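Local coordinates for thymidylate synthase (Enterobacteria phage T4, PDB 1TIS), which catalyses the reductive methylation of dUMP to dTMP, with 5,10-methylenetetrahydrofolate as the one-carbon donor, and works as a homodimer, at residues G106-K111 against K149-P154. Sequence-based numbering, arbitrary orientation.
Sequences GPIYGK and KYMALP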
# COMPACT_ATOMS: atom_id res chain seq x y z
N GLY A 106 -6.74 -15.46 -16.59
CA GLY A 106 -7.82 -14.62 -16.11
C GLY A 106 -7.30 -13.20 -15.94
O GLY A 106 -6.18 -12.95 -16.35
N PRO A 107 -7.97 -12.17 -15.46
CA PRO A 107 -7.45 -10.81 -15.49
C PRO A 107 -6.33 -10.40 -14.54
O PRO A 107 -6.41 -9.43 -13.76
CB PRO A 107 -8.73 -10.00 -15.33
CG PRO A 107 -9.71 -10.86 -14.63
CD PRO A 107 -9.41 -12.18 -15.30
N ILE A 108 -5.23 -11.12 -14.76
CA ILE A 108 -4.00 -11.09 -13.99
C ILE A 108 -3.31 -9.75 -14.11
O ILE A 108 -3.65 -8.99 -15.02
CB ILE A 108 -3.18 -12.31 -14.54
CG1 ILE A 108 -3.81 -13.59 -14.02
CG2 ILE A 108 -1.77 -12.35 -14.08
CD1 ILE A 108 -4.07 -13.55 -12.49
N TYR A 109 -2.38 -9.45 -13.18
CA TYR A 109 -1.49 -8.26 -13.18
C TYR A 109 -1.33 -7.56 -14.53
O TYR A 109 -1.84 -6.46 -14.66
CB TYR A 109 0.00 -8.53 -12.78
CG TYR A 109 0.38 -9.22 -11.49
CD1 TYR A 109 0.26 -10.57 -11.44
CD2 TYR A 109 0.84 -8.54 -10.39
CE1 TYR A 109 0.58 -11.27 -10.29
CE2 TYR A 109 1.17 -9.23 -9.24
CZ TYR A 109 1.04 -10.60 -9.20
OH TYR A 109 1.35 -11.36 -8.08
N GLY A 110 -0.73 -8.18 -15.56
CA GLY A 110 -0.51 -7.52 -16.83
C GLY A 110 -1.71 -6.75 -17.34
O GLY A 110 -1.61 -5.55 -17.59
N LYS A 111 -2.86 -7.44 -17.43
CA LYS A 111 -4.08 -6.75 -17.81
C LYS A 111 -4.36 -5.61 -16.81
O LYS A 111 -4.44 -4.48 -17.29
CB LYS A 111 -5.21 -7.78 -17.88
CG LYS A 111 -6.60 -7.45 -17.39
CD LYS A 111 -7.44 -6.45 -18.11
CE LYS A 111 -8.27 -5.83 -16.99
NZ LYS A 111 -9.34 -4.99 -17.48
N LYS A 149 -12.59 -11.93 -8.85
CA LYS A 149 -13.35 -13.10 -9.21
C LYS A 149 -12.88 -13.86 -10.39
O LYS A 149 -13.05 -15.06 -10.33
CB LYS A 149 -14.80 -12.76 -9.44
CG LYS A 149 -15.37 -12.78 -8.04
CD LYS A 149 -15.16 -14.15 -7.34
CE LYS A 149 -15.11 -14.09 -5.79
NZ LYS A 149 -13.87 -13.52 -5.25
N TYR A 150 -12.25 -13.25 -11.39
CA TYR A 150 -11.77 -14.04 -12.49
C TYR A 150 -10.25 -14.33 -12.52
O TYR A 150 -9.67 -14.70 -13.56
CB TYR A 150 -12.20 -13.34 -13.76
CG TYR A 150 -13.60 -12.80 -13.79
CD1 TYR A 150 -14.66 -13.62 -13.51
CD2 TYR A 150 -13.81 -11.49 -14.09
CE1 TYR A 150 -15.94 -13.15 -13.51
CE2 TYR A 150 -15.09 -11.00 -14.10
CZ TYR A 150 -16.15 -11.83 -13.80
OH TYR A 150 -17.44 -11.34 -13.75
N MET A 151 -9.51 -14.20 -11.42
CA MET A 151 -8.09 -14.37 -11.54
C MET A 151 -7.66 -15.67 -10.89
O MET A 151 -8.16 -16.02 -9.82
CB MET A 151 -7.39 -13.18 -10.88
CG MET A 151 -7.55 -11.72 -11.32
SD MET A 151 -6.88 -10.55 -10.09
CE MET A 151 -7.80 -9.07 -10.33
N ALA A 152 -6.70 -16.37 -11.53
CA ALA A 152 -5.96 -17.50 -10.99
C ALA A 152 -5.45 -17.35 -9.54
O ALA A 152 -5.67 -18.17 -8.66
CB ALA A 152 -4.71 -17.78 -11.84
N LEU A 153 -4.68 -16.30 -9.30
CA LEU A 153 -4.11 -15.95 -8.01
C LEU A 153 -4.30 -14.44 -7.93
O LEU A 153 -3.78 -13.71 -8.79
CB LEU A 153 -2.60 -16.37 -8.01
CG LEU A 153 -1.50 -15.88 -7.03
CD1 LEU A 153 -0.35 -16.87 -7.18
CD2 LEU A 153 -0.95 -14.50 -7.35
N PRO A 154 -5.08 -13.89 -7.00
CA PRO A 154 -5.18 -12.44 -6.81
C PRO A 154 -3.77 -11.94 -6.52
O PRO A 154 -2.99 -12.70 -5.92
CB PRO A 154 -6.20 -12.30 -5.67
CG PRO A 154 -6.00 -13.58 -4.90
CD PRO A 154 -5.82 -14.63 -5.99
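Pro107 and Ile108 lie against Tyr150, Met151 and Leu153 where the loop leading into helix 109-114 of the thymidylate synthase fold meets the loop that ends at the probable nucleophile Cys156, directly before strand 157-164. Pro107 sits at the centre of an inverse gamma turn, closed by Ile108 N to Gly106 O at 2.6 Å, a shape its fixed phi accommodates well. The CG-CD edge of its ring crosses Tyr150 near CB, with CD 3.4 Å from that atom; Pro107 CG lies at the edge of the phenol ring, near its plane, while the rest of the phenol leads away and Tyr150 also packs on Tyr100. Met151 runs extended alongside Pro107 O, its CG 3.5 Å from that oxygen; an unbranched, flexible chain fits beside a peptide in this way. Gly106 suits its place doubly: its positive phi (99°) would jam a side chain against the preceding carbonyl, and its bare CA gives a CH···O contact to Tyr150 O. In Ile108, chi1 of -73° sets CG1 anti to the carbonyl carbon, and with chi2 of -49° CD1 reaches the bend of the opposite loop, 3.7 Å from both Met151 CB and Leu153 O; Trp87 also packs here. Tyr109 stacks on Phe62, and its hydroxyl oxygen accepts a hydrogen bond from Cys156 N. That same OH lies 4.0 Å from Leu153 CD2, one of leucine's two terminal methyls.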